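Local coordinates for uncharacterized protein YLR132C (Kluyveromyces marxianus, PDB 6PFQ) that probably acts as a nuclease, being a 2H phosphodiesterase of the Usb1 type, the exoribonucleases that trim the 3' end of U6 snRNA, at residues S6-F11 with S73-K78; G80-E85 with L131-K136; S111-A116 with Q174-L179. One frame throughout, in Å; residues are numbered along the deposited sequence.

Contact 1. Residues S6-F11 with S73-K78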
ATOM      1  N   SER A   6     -13.066 -15.627   0.882  1.00 47.88           N
ATOM      2  CA  SER A   6     -12.697 -14.734  -0.194  1.00 49.02           C
ATOM      3  C   SER A   6     -13.655 -14.851  -1.373  1.00 37.90           C
ATOM      4  O   SER A   6     -13.409 -14.250  -2.423  1.00 41.56           O
ATOM      5  CB  SER A   6     -11.265 -15.016  -0.651  1.00 54.40           C
ATOM      6  OG  SER A   6     -11.039 -16.426  -0.735  1.00 69.27           O
ATOM      7  N   LYS A   7     -14.739 -15.622  -1.234  1.00 39.51           N
ATOM      8  CA  LYS A   7     -15.680 -15.772  -2.344  1.00 38.25           C
ATOM      9  C   LYS A   7     -16.280 -14.413  -2.705  1.00 36.28           C
ATOM     10  O   LYS A   7     -16.734 -13.662  -1.826  1.00 35.46           O
ATOM     11  CB  LYS A   7     -16.791 -16.759  -1.973  1.00 44.70           C
ATOM     12  N   ASN A   8     -16.223 -14.078  -3.989  1.00 33.05           N
ATOM     13  CA  ASN A   8     -16.796 -12.851  -4.533  1.00 32.99           C
ATOM     14  C   ASN A   8     -16.103 -11.591  -4.018  1.00 34.78           C
ATOM     15  O   ASN A   8     -16.715 -10.527  -3.950  1.00 38.45           O
ATOM     16  CB  ASN A   8     -18.311 -12.820  -4.294  1.00 38.54           C
ATOM     17  CG  ASN A   8     -19.015 -13.969  -5.024  1.00 48.44           C
ATOM     18  OD1 ASN A   8     -18.599 -14.357  -6.120  1.00 48.71           O
ATOM     19  ND2 ASN A   8     -20.076 -14.503  -4.436  1.00 39.18           N
ATOM     20  N   ILE A   9     -14.827 -11.702  -3.643  1.00 32.91           N
ATOM     21  CA  ILE A   9     -14.042 -10.568  -3.141  1.00 34.35           C
ATOM     22  C   ILE A   9     -13.096 -10.150  -4.256  1.00 35.43           C
ATOM     23  O   ILE A   9     -12.402 -11.005  -4.821  1.00 40.02           O
ATOM     24  CB  ILE A   9     -13.218 -10.917  -1.886  1.00 40.43           C
ATOM     25  CG1 ILE A   9     -14.082 -11.443  -0.732  1.00 40.43           C
ATOM     26  CG2 ILE A   9     -12.399  -9.687  -1.444  1.00 42.81           C
ATOM     27  CD1 ILE A   9     -15.137 -10.499  -0.246  1.00 42.86           C
ATOM     28  N   GLY A  10     -13.025  -8.855  -4.538  1.00 31.68           N
ATOM     29  CA  GLY A  10     -12.073  -8.337  -5.516  1.00 31.59           C
ATOM     30  C   GLY A  10     -11.324  -7.157  -4.953  1.00 37.23           C
ATOM     31  O   GLY A  10     -11.820  -6.428  -4.093  1.00 36.01           O
ATOM     32  N   PHE A  11     -10.103  -6.952  -5.455  1.00 35.08           N
ATOM     33  CA  PHE A  11      -9.249  -5.856  -4.996  1.00 40.98           C
ATOM     34  C   PHE A  11      -8.233  -5.568  -6.094  1.00 34.06           C
ATOM     35  O   PHE A  11      -7.708  -6.495  -6.703  1.00 40.02           O
ATOM     36  CB  PHE A  11      -8.585  -6.273  -3.650  1.00 45.71           C
ATOM     37  CG  PHE A  11      -7.268  -5.580  -3.301  1.00 53.11           C
ATOM     38  CD1 PHE A  11      -7.249  -4.275  -2.800  1.00 60.23           C
ATOM     39  CD2 PHE A  11      -6.060  -6.273  -3.369  1.00 53.25           C
ATOM     40  CE1 PHE A  11      -6.031  -3.641  -2.442  1.00 56.20           C
ATOM     41  CE2 PHE A  11      -4.831  -5.657  -3.008  1.00 52.58           C
ATOM     42  CZ  PHE A  11      -4.815  -4.340  -2.536  1.00 44.44           C
ATOM     43  N   SER A  73     -22.009 -13.258 -10.309  1.00 43.56           N
ATOM     44  CA  SER A  73     -22.399 -12.501 -11.491  1.00 50.70           C
ATOM     45  C   SER A  73     -22.014 -11.037 -11.352  1.00 49.20           C
ATOM     46  O   SER A  73     -21.475 -10.435 -12.292  1.00 49.05           O
ATOM     47  CB  SER A  73     -23.903 -12.625 -11.742  1.00 61.62           C
ATOM     48  OG  SER A  73     -24.284 -13.965 -11.999  1.00 72.36           O
ATOM     49  N   GLU A  74     -22.246 -10.452 -10.178  1.00 45.21           N
ATOM     50  CA  GLU A  74     -21.903  -9.050 -10.025  1.00 44.44           C
ATOM     51  C   GLU A  74     -20.384  -8.867 -10.046  1.00 43.41           C
ATOM     52  O   GLU A  74     -19.876  -7.944 -10.687  1.00 45.47           O
ATOM     53  CB  GLU A  74     -22.520  -8.478  -8.746  1.00 50.01           C
ATOM     54  CG  GLU A  74     -21.957  -7.105  -8.380  1.00 62.42           C
ATOM     55  CD  GLU A  74     -22.269  -6.656  -6.957  1.00 75.39           C
ATOM     56  OE1 GLU A  74     -22.714  -5.503  -6.785  1.00 82.07           O
ATOM     57  OE2 GLU A  74     -22.065  -7.436  -6.010  1.00 76.28           O
ATOM     58  N   LEU A  75     -19.644  -9.781  -9.410  1.00 37.71           N
ATOM     59  CA  LEU A  75     -18.178  -9.771  -9.472  1.00 39.41           C
ATOM     60  C   LEU A  75     -17.692  -9.714 -10.911  1.00 40.51           C
ATOM     61  O   LEU A  75     -16.876  -8.865 -11.271  1.00 39.09           O
ATOM     62  CB  LEU A  75     -17.624 -11.025  -8.788  1.00 48.08           C
ATOM     63  CG  LEU A  75     -16.141 -11.396  -8.899  1.00 51.22           C
ATOM     64  CD1 LEU A  75     -15.299 -10.719  -7.855  1.00 41.60           C
ATOM     65  CD2 LEU A  75     -16.000 -12.908  -8.760  1.00 61.15           C
ATOM     66  N   GLU A  76     -18.204 -10.608 -11.754  1.00 43.33           N
ATOM     67  CA  GLU A  76     -17.768 -10.656 -13.149  1.00 45.65           C
ATOM     68  C   GLU A  76     -18.239  -9.433 -13.930  1.00 49.17           C
ATOM     69  O   GLU A  76     -17.466  -8.853 -14.702  1.00 53.91           O
ATOM     70  CB  GLU A  76     -18.287 -11.932 -13.821  1.00 55.56           C
ATOM     71  CG  GLU A  76     -17.934 -13.243 -13.137  1.00 64.47           C
ATOM     72  CD  GLU A  76     -18.681 -14.437 -13.752  1.00 83.58           C
ATOM     73  OE1 GLU A  76     -18.073 -15.522 -13.877  1.00 87.60           O
ATOM     74  OE2 GLU A  76     -19.869 -14.287 -14.134  1.00 86.30           O
ATOM     75  N   GLU A  77     -19.492  -9.012 -13.733  1.00 46.35           N
ATOM     76  CA  GLU A  77     -19.987  -7.823 -14.422  1.00 55.48           C
ATOM     77  C   GLU A  77     -19.110  -6.623 -14.106  1.00 55.92           C
ATOM     78  O   GLU A  77     -18.651  -5.913 -15.009  1.00 50.31           O
ATOM     79  CB  GLU A  77     -21.437  -7.517 -14.017  1.00 56.72           C
ATOM     80  CG  GLU A  77     -22.498  -8.458 -14.541  1.00 62.26           C
ATOM     81  CD  GLU A  77     -22.306  -8.779 -16.000  1.00 67.68           C
ATOM     82  OE1 GLU A  77     -22.178  -9.980 -16.311  1.00 63.13           O
ATOM     83  OE2 GLU A  77     -22.252  -7.826 -16.820  1.00 65.27           O
ATOM     84  N   LYS A  78     -18.902  -6.359 -12.813  1.00 49.68           N
ATOM     85  CA  LYS A  78     -18.210  -5.144 -12.416  1.00 43.98           C
ATOM     86  C   LYS A  78     -16.712  -5.225 -12.703  1.00 45.09           C
ATOM     87  O   LYS A  78     -16.130  -4.265 -13.222  1.00 43.30           O
ATOM     88  CB  LYS A  78     -18.473  -4.860 -10.935  1.00 45.70           C
ATOM     89  CG  LYS A  78     -19.938  -4.843 -10.542  1.00 47.16           C
ATOM     90  CD  LYS A  78     -20.635  -3.575 -10.966  1.00 62.50           C
ATOM     91  CE  LYS A  78     -22.099  -3.574 -10.547  1.00 67.59           C
ATOM     92  NZ  LYS A  78     -22.863  -2.515 -11.261  1.00 74.95           N
TER
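A type II beta turn from Ser6 to Ile9 leads into strand 9-16 of a 2H phosphodiesterase sheet; Asn8 in the turn, with Ile9 and Gly10 where the strand begins, meets Leu75 of helix 72-88. Ile9 N bonds to Ser6 O at 3.2 Å, and Asn8 fills the third position with a positive phi (66°), as a type II turn requires there. Asn8 CA and Leu75 CA come within 6.0 Å. Leu75 alone reaches across from the helix segment: with CG anti to the backbone N (chi1 170°) its branched end is directed at the 6-11 segment, where the methyls part. CD1 lies against main chain, 4.0 Å from Asn8 C and 4.2 Å from Ile9 O; Gly10, with no side chain in the way, brings its N to 4.4 Å from CD1. The other methyl, CD2, meets the Asn8 amide at OD1, 4.0 Å away. No hydrogen bond crosses: two leucine methyls pack by van der Waals contact on main chain and on one amide oxygen. Ile9, its CB directed away from the helix, touches Thr66 and Met68 instead. Backbone bonds from Asn8 to Phe69 and from Gly10 to Met67 tie this end to strand 59-68 and the loop after it, while Ile9 and Phe11 bond to Gly210 and Lys208; strand 9-16 thus runs between 59-68 and 204-209, with helix 72-88 packed over one face.

Contact 2. Residues G80-E85 with L131-K136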
ATOM      1  N   GLY A  80     -15.193  -7.084 -14.974  1.00 50.20           N
ATOM      2  CA  GLY A  80     -15.011  -7.002 -16.418  1.00 46.05           C
ATOM      3  C   GLY A  80     -15.120  -5.583 -16.944  1.00 45.01           C
ATOM      4  O   GLY A  80     -14.293  -5.144 -17.748  1.00 50.35           O
ATOM      5  N   ARG A  81     -16.114  -4.826 -16.465  1.00 42.58           N
ATOM      6  CA  ARG A  81     -16.221  -3.424 -16.868  1.00 43.12           C
ATOM      7  C   ARG A  81     -14.988  -2.642 -16.423  1.00 44.55           C
ATOM      8  O   ARG A  81     -14.488  -1.793 -17.158  1.00 42.25           O
ATOM      9  CB  ARG A  81     -17.503  -2.796 -16.304  1.00 42.42           C
ATOM     10  CG  ARG A  81     -18.793  -3.067 -17.139  1.00 53.28           C
ATOM     11  CD  ARG A  81     -20.051  -2.681 -16.336  1.00 60.60           C
ATOM     12  NE  ARG A  81     -21.293  -2.718 -17.102  1.00 70.32           N
ATOM     13  CZ  ARG A  81     -22.072  -3.795 -17.223  1.00 74.29           C
ATOM     14  NH1 ARG A  81     -21.736  -4.933 -16.626  1.00 69.03           N
ATOM     15  NH2 ARG A  81     -23.193  -3.737 -17.940  1.00 86.05           N
ATOM     16  N   ILE A  82     -14.500  -2.897 -15.207  1.00 42.36           N
ATOM     17  CA  ILE A  82     -13.270  -2.248 -14.759  1.00 43.34           C
ATOM     18  C   ILE A  82     -12.113  -2.557 -15.710  1.00 44.02           C
ATOM     19  O   ILE A  82     -11.438  -1.644 -16.199  1.00 41.46           O
ATOM     20  CB  ILE A  82     -12.935  -2.671 -13.318  1.00 35.70           C
ATOM     21  CG1 ILE A  82     -13.967  -2.064 -12.360  1.00 38.89           C
ATOM     22  CG2 ILE A  82     -11.551  -2.207 -12.979  1.00 34.61           C
ATOM     23  CD1 ILE A  82     -13.771  -2.498 -10.903  1.00 38.43           C
ATOM     24  N   ARG A  83     -11.892  -3.845 -16.004  1.00 44.45           N
ATOM     25  CA  ARG A  83     -10.808  -4.250 -16.901  1.00 46.30           C
ATOM     26  C   ARG A  83     -10.941  -3.592 -18.273  1.00 50.52           C
ATOM     27  O   ARG A  83      -9.987  -3.003 -18.793  1.00 46.29           O
ATOM     28  CB  ARG A  83     -10.806  -5.778 -17.056  1.00 45.72           C
ATOM     29  N   GLN A  84     -12.141  -3.622 -18.844  1.00 45.35           N
ATOM     30  CA  GLN A  84     -12.330  -3.068 -20.181  1.00 50.69           C
ATOM     31  C   GLN A  84     -12.088  -1.567 -20.188  1.00 52.71           C
ATOM     32  O   GLN A  84     -11.448  -1.040 -21.105  1.00 41.49           O
ATOM     33  CB  GLN A  84     -13.734  -3.383 -20.687  1.00 49.27           C
ATOM     34  N   GLU A  85     -12.615  -0.857 -19.188  1.00 48.49           N
ATOM     35  CA  GLU A  85     -12.430   0.585 -19.158  1.00 41.31           C
ATOM     36  C   GLU A  85     -10.981   0.969 -18.864  1.00 41.97           C
ATOM     37  O   GLU A  85     -10.502   1.988 -19.375  1.00 39.34           O
ATOM     38  CB  GLU A  85     -13.387   1.215 -18.149  1.00 48.44           C
ATOM     39  CG  GLU A  85     -14.817   1.307 -18.650  1.00 59.91           C
ATOM     40  CD  GLU A  85     -15.558   2.515 -18.091  1.00 64.44           C
ATOM     41  OE1 GLU A  85     -14.883   3.508 -17.739  1.00 61.37           O
ATOM     42  OE2 GLU A  85     -16.811   2.471 -18.003  1.00 57.38           O
ATOM     43  N   LEU A 131      -8.636   5.309 -10.563  1.00 27.57           N
ATOM     44  CA  LEU A 131      -9.520   5.371  -9.402  1.00 28.01           C
ATOM     45  C   LEU A 131     -10.943   5.733  -9.818  1.00 31.45           C
ATOM     46  O   LEU A 131     -11.915   5.231  -9.239  1.00 33.95           O
ATOM     47  CB  LEU A 131      -8.979   6.382  -8.391  1.00 30.15           C
ATOM     48  CG  LEU A 131      -7.626   5.982  -7.772  1.00 34.68           C
ATOM     49  CD1 LEU A 131      -7.339   6.976  -6.653  1.00 39.80           C
ATOM     50  CD2 LEU A 131      -7.660   4.583  -7.223  1.00 31.94           C
ATOM     51  N   SER A 132     -11.082   6.608 -10.821  1.00 33.14           N
ATOM     52  CA  SER A 132     -12.423   6.986 -11.254  1.00 30.57           C
ATOM     53  C   SER A 132     -13.198   5.783 -11.758  1.00 34.96           C
ATOM     54  O   SER A 132     -14.388   5.645 -11.467  1.00 40.26           O
ATOM     55  CB  SER A 132     -12.358   8.066 -12.330  1.00 38.95           C
ATOM     56  OG  SER A 132     -11.932   9.280 -11.753  1.00 46.89           O
ATOM     57  N   ILE A 133     -12.535   4.896 -12.500  1.00 32.64           N
ATOM     58  CA  ILE A 133     -13.183   3.678 -12.969  1.00 32.63           C
ATOM     59  C   ILE A 133     -13.589   2.792 -11.798  1.00 36.63           C
ATOM     60  O   ILE A 133     -14.704   2.250 -11.767  1.00 38.88           O
ATOM     61  CB  ILE A 133     -12.239   2.933 -13.934  1.00 34.06           C
ATOM     62  CG1 ILE A 133     -12.064   3.748 -15.223  1.00 43.44           C
ATOM     63  CG2 ILE A 133     -12.795   1.541 -14.256  1.00 38.82           C
ATOM     64  CD1 ILE A 133     -10.832   3.402 -15.985  1.00 35.00           C
ATOM     65  N   VAL A 134     -12.695   2.635 -10.806  1.00 33.31           N
ATOM     66  CA  VAL A 134     -13.026   1.833  -9.627  1.00 29.41           C
ATOM     67  C   VAL A 134     -14.237   2.407  -8.905  1.00 34.18           C
ATOM     68  O   VAL A 134     -15.156   1.672  -8.515  1.00 38.97           O
ATOM     69  CB  VAL A 134     -11.807   1.715  -8.679  1.00 34.97           C
ATOM     70  CG1 VAL A 134     -12.202   0.899  -7.410  1.00 33.92           C
ATOM     71  CG2 VAL A 134     -10.634   1.045  -9.404  1.00 32.39           C
ATOM     72  N   GLU A 135     -14.255   3.723  -8.704  1.00 34.00           N
ATOM     73  CA  GLU A 135     -15.385   4.334  -8.008  1.00 40.20           C
ATOM     74  C   GLU A 135     -16.685   4.095  -8.756  1.00 46.57           C
ATOM     75  O   GLU A 135     -17.746   3.956  -8.133  1.00 42.06           O
ATOM     76  CB  GLU A 135     -15.152   5.835  -7.847  1.00 41.12           C
ATOM     77  N   LYS A 136     -16.625   4.050 -10.088  1.00 42.18           N
ATOM     78  CA  LYS A 136     -17.845   3.852 -10.869  1.00 44.04           C
ATOM     79  C   LYS A 136     -18.421   2.454 -10.670  1.00 46.25           C
ATOM     80  O   LYS A 136     -19.646   2.283 -10.619  1.00 48.28           O
ATOM     81  CB  LYS A 136     -17.566   4.112 -12.352  1.00 47.64           C
ATOM     82  CG  LYS A 136     -18.762   3.914 -13.279  1.00 54.14           C
ATOM     83  CD  LYS A 136     -18.481   4.500 -14.671  1.00 59.70           C
ATOM     84  CE  LYS A 136     -19.628   4.236 -15.644  1.00 64.33           C
ATOM     85  NZ  LYS A 136     -19.155   4.367 -17.054  1.00 62.96           N
TER
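Ile133 has CG1 opposite its carbonyl carbon (chi1 -68°), a torsion that spreads its two branches along the facing helix: CG2 lies between Ile82 and the CB of Glu85, while CG1 and CD1 run on along Glu85. Lys136, one turn further on, places CG anti to its backbone N (chi1 179°) and then continues fully extended, carrying NZ across to the Glu85 carboxylate. The arrangement is an antiparallel helix pair. The axes of the two short segments approach to 9.6 Å, and their N-to-C directions differ by 157°. The backbones come nearest at the isoleucines, where Ile82 CA and Ile133 CA lie 6.2 Å apart. There Ile133 CG2 rests against the helix backbone itself, 3.9 Å from Ile82 CA, and meets Ile82 CG2 at 4.2 Å. On the sheet side, Ile82 and Val134 both touch Leu12, consistent with helices 72-88 and 121-137 lying side by side on the sheet that contains strand 9-16; Leu89 adds to the packing round Ile133.

Toward solvent the apolar contact gives way to charge. Glu85, its chain bent at chi2, and the straight Lys136 cross at about a right angle, and Lys136 NZ donates to Glu85 OE2 over 3.2 Å, meeting the syn lone pair of that oxygen. The stronger polar partner of the carboxylate is Tyr137, whose OH is hydrogen-bonded to the same OE2. With two partners on one oxygen, negative charge would probably be favoured there. The second oxygen faces hydrocarbon instead: Glu85 OE1 stands 3.8 Å from Ile133 CG1. Beyond it the isoleucine ends on main chain, with Ile133 CD1 3.7 Å from Glu85 O.

Contact 3. Residues S111-A116 with Q174-L179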
ATOM      1  N   SER A 111      -4.622  -4.267  14.077  1.00 22.42           N
ATOM      2  CA  SER A 111      -3.606  -5.144  14.651  1.00 19.80           C
ATOM      3  C   SER A 111      -2.211  -4.845  14.098  1.00 23.92           C
ATOM      4  O   SER A 111      -1.214  -5.179  14.761  1.00 22.10           O
ATOM      5  CB  SER A 111      -3.931  -6.611  14.381  1.00 22.89           C
ATOM      6  OG  SER A 111      -4.115  -6.837  12.995  1.00 23.80           O
ATOM      7  N   LEU A 112      -2.131  -4.260  12.895  1.00 19.10           N
ATOM      8  CA  LEU A 112      -0.853  -4.006  12.245  1.00 18.78           C
ATOM      9  C   LEU A 112      -0.762  -2.541  11.877  1.00 24.76           C
ATOM     10  O   LEU A 112      -1.769  -1.929  11.499  1.00 24.51           O
ATOM     11  CB  LEU A 112      -0.696  -4.854  10.987  1.00 21.12           C
ATOM     12  CG  LEU A 112      -0.696  -6.383  11.199  1.00 22.96           C
ATOM     13  CD1 LEU A 112      -0.700  -7.132   9.839  1.00 25.32           C
ATOM     14  CD2 LEU A 112       0.511  -6.777  12.030  1.00 23.65           C
ATOM     15  N   GLN A 113       0.451  -1.989  11.971  1.00 21.39           N
ATOM     16  CA  GLN A 113       0.676  -0.581  11.665  1.00 20.90           C
ATOM     17  C   GLN A 113       1.741  -0.519  10.584  1.00 23.56           C
ATOM     18  O   GLN A 113       2.861  -0.973  10.799  1.00 23.38           O
ATOM     19  CB  GLN A 113       1.081   0.186  12.943  1.00 18.38           C
ATOM     20  CG  GLN A 113      -0.133   0.163  13.914  1.00 22.76           C
ATOM     21  CD  GLN A 113       0.090   0.865  15.234  1.00 23.41           C
ATOM     22  OE1 GLN A 113       1.224   0.980  15.696  1.00 22.76           O
ATOM     23  NE2 GLN A 113      -1.022   1.292  15.891  1.00 21.18           N
ATOM     24  N   PHE A 114       1.372  -0.001   9.414  1.00 18.89           N
ATOM     25  CA  PHE A 114       2.217  -0.022   8.234  1.00 19.59           C
ATOM     26  C   PHE A 114       2.950   1.292   8.079  1.00 20.63           C
ATOM     27  O   PHE A 114       2.315   2.344   8.030  1.00 21.47           O
ATOM     28  CB  PHE A 114       1.348  -0.252   7.002  1.00 19.36           C
ATOM     29  CG  PHE A 114       0.858  -1.682   6.883  1.00 21.73           C
ATOM     30  CD1 PHE A 114      -0.261  -2.098   7.597  1.00 21.82           C
ATOM     31  CD2 PHE A 114       1.510  -2.582   6.061  1.00 24.61           C
ATOM     32  CE1 PHE A 114      -0.711  -3.436   7.515  1.00 23.58           C
ATOM     33  CE2 PHE A 114       1.042  -3.895   5.946  1.00 27.84           C
ATOM     34  CZ  PHE A 114      -0.066  -4.300   6.686  1.00 26.79           C
ATOM     35  N   LEU A 115       4.271   1.213   7.944  1.00 20.16           N
ATOM     36  CA  LEU A 115       5.103   2.383   7.691  1.00 21.16           C
ATOM     37  C   LEU A 115       5.150   2.602   6.183  1.00 20.67           C
ATOM     38  O   LEU A 115       5.577   1.705   5.447  1.00 20.87           O
ATOM     39  CB  LEU A 115       6.513   2.116   8.240  1.00 22.71           C
ATOM     40  CG  LEU A 115       7.495   3.278   8.074  1.00 25.41           C
ATOM     41  CD1 LEU A 115       7.119   4.441   9.009  1.00 19.44           C
ATOM     42  CD2 LEU A 115       8.947   2.791   8.349  1.00 26.96           C
ATOM     43  N   ALA A 116       4.732   3.786   5.725  1.00 21.17           N
ATOM     44  CA  ALA A 116       4.433   4.046   4.329  1.00 19.36           C
ATOM     45  C   ALA A 116       4.959   5.424   3.942  1.00 22.92           C
ATOM     46  O   ALA A 116       5.257   6.276   4.799  1.00 20.69           O
ATOM     47  CB  ALA A 116       2.896   3.958   4.070  1.00 17.56           C
ATOM     48  N   GLN A 174      -3.619   7.240  20.822  1.00 31.11           N
ATOM     49  CA  GLN A 174      -2.546   8.107  21.302  1.00 30.90           C
ATOM     50  C   GLN A 174      -1.163   7.536  20.972  1.00 34.56           C
ATOM     51  O   GLN A 174      -0.265   8.276  20.564  1.00 28.16           O
ATOM     52  CB  GLN A 174      -2.662   8.336  22.811  1.00 35.02           C
ATOM     53  N   ARG A 175      -0.958   6.226  21.167  1.00 30.06           N
ATOM     54  CA  ARG A 175       0.363   5.667  20.879  1.00 29.53           C
ATOM     55  C   ARG A 175       0.627   5.645  19.370  1.00 28.06           C
ATOM     56  O   ARG A 175       1.771   5.823  18.934  1.00 29.59           O
ATOM     57  CB  ARG A 175       0.493   4.267  21.488  1.00 27.26           C
ATOM     58  CG  ARG A 175       0.436   4.236  23.036  1.00 32.49           C
ATOM     59  CD  ARG A 175       1.587   5.000  23.697  1.00 45.36           C
ATOM     60  NE  ARG A 175       2.828   4.222  23.747  1.00 61.35           N
ATOM     61  CZ  ARG A 175       4.038   4.730  24.000  1.00 65.65           C
ATOM     62  NH1 ARG A 175       4.191   6.029  24.225  1.00 63.99           N
ATOM     63  NH2 ARG A 175       5.104   3.937  24.014  1.00 67.50           N
ATOM     64  N   LEU A 176      -0.419   5.475  18.569  1.00 24.55           N
ATOM     65  CA  LEU A 176      -0.266   5.571  17.121  1.00 26.94           C
ATOM     66  C   LEU A 176       0.123   6.992  16.697  1.00 32.10           C
ATOM     67  O   LEU A 176       1.017   7.182  15.852  1.00 24.74           O
ATOM     68  CB  LEU A 176      -1.565   5.136  16.439  1.00 25.91           C
ATOM     69  CG  LEU A 176      -1.671   5.413  14.950  1.00 25.60           C
ATOM     70  CD1 LEU A 176      -0.565   4.681  14.172  1.00 24.53           C
ATOM     71  CD2 LEU A 176      -3.079   4.968  14.462  1.00 25.03           C
ATOM     72  N   ASP A 177      -0.520   8.007  17.274  1.00 26.50           N
ATOM     73  CA  ASP A 177      -0.142   9.371  16.900  1.00 27.62           C
ATOM     74  C   ASP A 177       1.252   9.741  17.408  1.00 26.90           C
ATOM     75  O   ASP A 177       2.001  10.439  16.716  1.00 28.24           O
ATOM     76  CB  ASP A 177      -1.205  10.347  17.416  1.00 30.37           C
ATOM     77  CG  ASP A 177      -2.494  10.276  16.572  1.00 37.67           C
ATOM     78  OD1 ASP A 177      -2.404   9.995  15.353  1.00 43.28           O
ATOM     79  OD2 ASP A 177      -3.588  10.489  17.122  1.00 45.46           O
ATOM     80  N   SER A 178       1.657   9.264  18.573  1.00 26.70           N
ATOM     81  CA  SER A 178       3.030   9.544  18.976  1.00 29.49           C
ATOM     82  C   SER A 178       4.024   8.695  18.184  1.00 29.67           C
ATOM     83  O   SER A 178       5.162   9.113  17.982  1.00 29.31           O
ATOM     84  CB  SER A 178       3.220   9.349  20.480  1.00 33.11           C
ATOM     85  OG  SER A 178       2.997   8.037  20.906  1.00 35.20           O
ATOM     86  N   LEU A 179       3.623   7.518  17.706  1.00 26.70           N
ATOM     87  CA  LEU A 179       4.514   6.782  16.806  1.00 27.78           C
ATOM     88  C   LEU A 179       4.687   7.535  15.488  1.00 24.27           C
ATOM     89  O   LEU A 179       5.805   7.658  14.970  1.00 24.89           O
ATOM     90  CB  LEU A 179       3.965   5.365  16.547  1.00 26.58           C
ATOM     91  CG  LEU A 179       4.654   4.530  15.460  1.00 24.07           C
ATOM     92  CD1 LEU A 179       6.146   4.295  15.759  1.00 23.29           C
ATOM     93  CD2 LEU A 179       3.881   3.183  15.238  1.00 22.15           C
TER
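Gln113 extends its side chain from strand 112-119 to put the flat amide against Leu176 and Leu179 of helix 169-186. Leu176 comes over the face of the amide: its CD1 is 4.0 Å from Gln113 CD, almost along the normal to the plane, and 3.8 Å from Gln113 NE2. Leu176 CB follows on the same side, 3.9 Å from NE2. Leu179 takes the oxygen end, with CD2 3.5 Å from Gln113 OE1, again on that side but well off the normal. One helical turn apart and sharing one rotamer, CG anti to the backbone N (chi1 169° and 171°), the two leucines both reach this amide with a methyl. No polar bond crosses.

The next shell fixes the amide. Gln113 NE2 is hydrogen-bonded to Glu106 OE2 on strand 102-106, which gives one buried N-H an acceptor and probably sets which end of the amide is nitrogen. Leu176 touches Val104 and Glu106 of that strand, and Leu179 rests on Met37 of helix 20-39 and on Arg42.

Further out, Gln113 pairs through its backbone with Ala160, and Phe114, facing the other way, touches the UMP-binding Ser156, whose side chain is about 9 Å from that of Gln113. Strand 112-119 therefore lies between 102-106 and 154-161, with helix 169-186 packed on one face of this sheet beside helix 20-39.

In the fold
Contacts 1 and 2 lie on one side of the molecule, centres about 13 Å apart, and follow each other along helix 72-88, which packs over the four-stranded sheet. Contact 3 belongs to the six-stranded sheet, its centre about 31 Å from that of contact 1 and 32 Å from that of contact 2. In sequence, contact 1 closes before contact 2 opens, whereas contacts 2 and 3 alternate: strand 112-119 leads into helix 121-137, taking the chain from one sheet to the other. The UMP-binding His60 and Ser62 lie on strand 59-68, His154 and Ser156 on strand 154-161, consistent with the two-lobed 2H architecture, whose layers these contacts pack.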